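Local coordinates for DUF985 domain-containing protein (Shewanella oneidensis, PDB 1YUD) that is of unknown function but belongs to the cupin superfamily, whose members fold as small beta-barrels, and assembles as a dimer, at residues A[70-75]-A[108-113]. Numbering follows the deposited sequence.
Sequences DEMWYF and QFLVPK
Gln108 lays its side chain obliquely across Tyr74, amide and ring planes 34° apart, with CG 3.4 Å from Tyr74 CD1. Its OE1 also approaches the methyl CE of selenomethionine Met72, whose chain, bent at chi2 and chi3 (-67° and -65°), crosses Leu110 at about a right angle, SE 3.5 Å from Leu110 CB. Long, flexible and apolar, Met72 can touch an amide at CE and a leucine at SE. Trp73 and Val111 share the other face, where Val111 CG1 lies 3.5 Å from Trp73 CD1; this compact beta-branched residue suits a strand beside a broad indole, which reaches Ile83 and Phe117 of the facing sheet, as in a cupin barrel. Antiparallel backbone bonds join the strands, including Trp73 N to Phe109 O at 2.8 Å. Where they end, Asp70 OD2 accepts the backbone N-H of Lys113 (2.8 Å), a role suited to a short carboxylate. In the second subunit, Ser51 OG and Ser35 OG hydrogen-bond Gln108 OE1, Ile52 O bonds NE2, and Ser51 OG also meets Tyr74 OH. An alanine at Gln108 would probably cost Ile52 O its amide donor, Ser51 one of two partners and Tyr74 its CG and amide contacts. The Trp73 face is thus mainly apolar, though NE1 bonds Glu71 OE1 weakly; Gln108 and Tyr74 serve the dimer.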
ATOM      1  N   ASP A  70      -2.179   1.467 -13.882  1.00 43.23           N
ATOM      2  CA  ASP A  70      -1.352   2.159 -12.922  1.00 44.03           C
ATOM      3  C   ASP A  70      -0.950   1.192 -11.816  1.00 43.43           C
ATOM      4  O   ASP A  70      -1.547   0.124 -11.649  1.00 42.39           O
ATOM      5  CB  ASP A  70      -2.125   3.334 -12.314  1.00 47.18           C
ATOM      6  CG  ASP A  70      -2.286   4.486 -13.276  1.00 48.00           C
ATOM      7  OD1 ASP A  70      -2.997   5.447 -12.917  1.00 49.67           O
ATOM      8  OD2 ASP A  70      -1.697   4.428 -14.377  1.00 49.08           O
ATOM      9  N   GLU A  71       0.055   1.571 -11.044  1.00 41.79           N
ATOM     10  CA  GLU A  71       0.483   0.715  -9.969  1.00 42.02           C
ATOM     11  C   GLU A  71       0.885   1.567  -8.791  1.00 42.02           C
ATOM     12  O   GLU A  71       1.722   2.450  -8.906  1.00 45.21           O
ATOM     13  CB  GLU A  71       1.654  -0.150 -10.424  1.00 42.50           C
ATOM     14  CG  GLU A  71       1.940  -1.330  -9.521  1.00 46.29           C
ATOM     15  CD  GLU A  71       3.074  -2.191 -10.044  1.00 50.47           C
ATOM     16  OE1 GLU A  71       4.258  -1.856  -9.810  1.00 51.79           O
ATOM     17  OE2 GLU A  71       2.778  -3.198 -10.716  1.00 52.68           O
HETATM   18  N   MSE A  72       0.274   1.330  -7.647  1.00 40.62           N
HETATM   19  CA  MSE A  72       0.657   2.104  -6.505  1.00 41.34           C
HETATM   20  C   MSE A  72       1.784   1.359  -5.804  1.00 41.23           C
HETATM   21  O   MSE A  72       1.867   0.132  -5.859  1.00 42.09           O
HETATM   22  CB  MSE A  72      -0.550   2.327  -5.593  1.00 45.27           C
HETATM   23  CG  MSE A  72      -1.414   3.531  -6.019  1.00 46.68           C
HETATM   24 SE   MSE A  72      -0.514   5.253  -5.796  1.00 54.98          SE
HETATM   25  CE  MSE A  72      -0.372   5.233  -3.863  1.00 45.69           C
ATOM     26  N   TRP A  73       2.680   2.103  -5.177  1.00 39.98           N
ATOM     27  CA  TRP A  73       3.784   1.489  -4.480  1.00 39.16           C
ATOM     28  C   TRP A  73       3.776   1.923  -3.035  1.00 38.81           C
ATOM     29  O   TRP A  73       3.805   3.113  -2.735  1.00 40.19           O
ATOM     30  CB  TRP A  73       5.109   1.879  -5.134  1.00 39.95           C
ATOM     31  CG  TRP A  73       5.409   1.108  -6.395  1.00 43.48           C
ATOM     32  CD1 TRP A  73       4.624   1.019  -7.509  1.00 44.34           C
ATOM     33  CD2 TRP A  73       6.592   0.339  -6.676  1.00 42.99           C
ATOM     34  NE1 TRP A  73       5.243   0.246  -8.468  1.00 44.47           N
ATOM     35  CE2 TRP A  73       6.453  -0.184  -7.982  1.00 43.65           C
ATOM     36  CE3 TRP A  73       7.757   0.045  -5.950  1.00 43.08           C
ATOM     37  CZ2 TRP A  73       7.435  -0.984  -8.582  1.00 42.96           C
ATOM     38  CZ3 TRP A  73       8.734  -0.748  -6.546  1.00 43.34           C
ATOM     39  CH2 TRP A  73       8.564  -1.253  -7.853  1.00 43.18           C
ATOM     40  N   TYR A  74       3.730   0.956  -2.131  1.00 37.00           N
ATOM     41  CA  TYR A  74       3.740   1.268  -0.710  1.00 35.92           C
ATOM     42  C   TYR A  74       5.092   0.813  -0.182  1.00 36.83           C
ATOM     43  O   TYR A  74       5.761  -0.009  -0.807  1.00 39.47           O
ATOM     44  CB  TYR A  74       2.584   0.533  -0.024  1.00 33.52           C
ATOM     45  CG  TYR A  74       1.243   0.959  -0.584  1.00 29.19           C
ATOM     46  CD1 TYR A  74       0.570   2.061  -0.062  1.00 25.13           C
ATOM     47  CD2 TYR A  74       0.704   0.328  -1.697  1.00 25.30           C
ATOM     48  CE1 TYR A  74      -0.598   2.526  -0.642  1.00 24.55           C
ATOM     49  CE2 TYR A  74      -0.456   0.792  -2.290  1.00 25.42           C
ATOM     50  CZ  TYR A  74      -1.100   1.897  -1.760  1.00 25.36           C
ATOM     51  OH  TYR A  74      -2.199   2.428  -2.397  1.00 24.38           O
ATOM     52  N   PHE A  75       5.508   1.342   0.954  1.00 36.17           N
ATOM     53  CA  PHE A  75       6.791   0.957   1.511  1.00 35.81           C
ATOM     54  C   PHE A  75       6.610   0.317   2.880  1.00 36.38           C
ATOM     55  O   PHE A  75       6.131   0.961   3.824  1.00 35.36           O
ATOM     56  CB  PHE A  75       7.698   2.181   1.641  1.00 34.60           C
ATOM     57  CG  PHE A  75       9.090   1.851   2.066  1.00 33.97           C
ATOM     58  CD1 PHE A  75      10.030   1.422   1.129  1.00 36.46           C
ATOM     59  CD2 PHE A  75       9.460   1.938   3.405  1.00 33.47           C
ATOM     60  CE1 PHE A  75      11.341   1.078   1.521  1.00 35.22           C
ATOM     61  CE2 PHE A  75      10.755   1.598   3.816  1.00 34.76           C
ATOM     62  CZ  PHE A  75      11.701   1.168   2.865  1.00 34.71           C
ATOM     63  N   GLN A 108       4.836   6.429  -0.487  1.00 38.07           N
ATOM     64  CA  GLN A 108       4.005   5.972  -1.599  1.00 35.31           C
ATOM     65  C   GLN A 108       4.396   6.620  -2.906  1.00 33.81           C
ATOM     66  O   GLN A 108       4.876   7.744  -2.943  1.00 37.10           O
ATOM     67  CB  GLN A 108       2.518   6.270  -1.350  1.00 34.35           C
ATOM     68  CG  GLN A 108       1.738   5.162  -0.655  1.00 32.46           C
ATOM     69  CD  GLN A 108       0.452   5.676  -0.029  1.00 34.90           C
ATOM     70  OE1 GLN A 108      -0.568   5.857  -0.712  1.00 31.10           O
ATOM     71  NE2 GLN A 108       0.497   5.935   1.281  1.00 33.63           N
ATOM     72  N   PHE A 109       4.189   5.906  -3.993  1.00 30.38           N
ATOM     73  CA  PHE A 109       4.487   6.478  -5.266  1.00 29.24           C
ATOM     74  C   PHE A 109       3.604   5.830  -6.301  1.00 31.77           C
ATOM     75  O   PHE A 109       3.264   4.652  -6.194  1.00 33.50           O
ATOM     76  CB  PHE A 109       5.947   6.297  -5.653  1.00 25.01           C
ATOM     77  CG  PHE A 109       6.293   7.024  -6.905  1.00 20.63           C
ATOM     78  CD1 PHE A 109       6.650   8.362  -6.867  1.00 19.37           C
ATOM     79  CD2 PHE A 109       6.115   6.423  -8.134  1.00 19.95           C
ATOM     80  CE1 PHE A 109       6.811   9.089  -8.033  1.00 15.47           C
ATOM     81  CE2 PHE A 109       6.277   7.150  -9.303  1.00 19.54           C
ATOM     82  CZ  PHE A 109       6.622   8.479  -9.240  1.00 15.46           C
ATOM     83  N   LEU A 110       3.255   6.599  -7.323  1.00 33.66           N
ATOM     84  CA  LEU A 110       2.388   6.102  -8.365  1.00 36.31           C
ATOM     85  C   LEU A 110       3.091   6.052  -9.715  1.00 38.39           C
ATOM     86  O   LEU A 110       3.414   7.078 -10.307  1.00 40.33           O
ATOM     87  CB  LEU A 110       1.137   6.989  -8.408  1.00 34.07           C
ATOM     88  CG  LEU A 110       0.072   6.749  -9.462  1.00 32.18           C
ATOM     89  CD1 LEU A 110       0.531   7.352 -10.761  1.00 32.09           C
ATOM     90  CD2 LEU A 110      -0.213   5.260  -9.584  1.00 31.26           C
ATOM     91  N   VAL A 111       3.336   4.844 -10.197  1.00 41.60           N
ATOM     92  CA  VAL A 111       3.990   4.665 -11.480  1.00 44.85           C
ATOM     93  C   VAL A 111       2.905   4.571 -12.559  1.00 48.88           C
ATOM     94  O   VAL A 111       2.232   3.543 -12.717  1.00 49.21           O
ATOM     95  CB  VAL A 111       4.926   3.407 -11.455  1.00 42.98           C
ATOM     96  CG1 VAL A 111       4.269   2.274 -10.705  1.00 39.92           C
ATOM     97  CG2 VAL A 111       5.270   2.987 -12.871  1.00 41.73           C
ATOM     98  N   PRO A 112       2.714   5.670 -13.309  1.00 52.53           N
ATOM     99  CA  PRO A 112       1.718   5.791 -14.385  1.00 54.07           C
ATOM    100  C   PRO A 112       1.790   4.704 -15.426  1.00 54.29           C
ATOM    101  O   PRO A 112       2.873   4.331 -15.859  1.00 56.40           O
ATOM    102  CB  PRO A 112       2.002   7.178 -14.979  1.00 54.69           C
ATOM    103  CG  PRO A 112       3.457   7.387 -14.701  1.00 55.12           C
ATOM    104  CD  PRO A 112       3.588   6.857 -13.277  1.00 53.33           C
ATOM    105  N   LYS A 113       0.628   4.208 -15.833  1.00 54.60           N
ATOM    106  CA  LYS A 113       0.564   3.158 -16.837  1.00 54.62           C
ATOM    107  C   LYS A 113       1.130   3.616 -18.171  1.00 54.49           C
ATOM    108  O   LYS A 113       1.367   4.807 -18.383  1.00 53.49           O
ATOM    109  CB  LYS A 113      -0.881   2.688 -17.033  1.00 55.62           C
ATOM    110  CG  LYS A 113      -1.848   3.758 -17.517  1.00 57.76           C
ATOM    111  CD  LYS A 113      -3.257   3.188 -17.672  1.00 57.77           C
ATOM    112  CE  LYS A 113      -4.243   4.245 -18.148  1.00 58.26           C
ATOM    113  NZ  LYS A 113      -5.619   3.691 -18.256  1.00 59.05           N
TER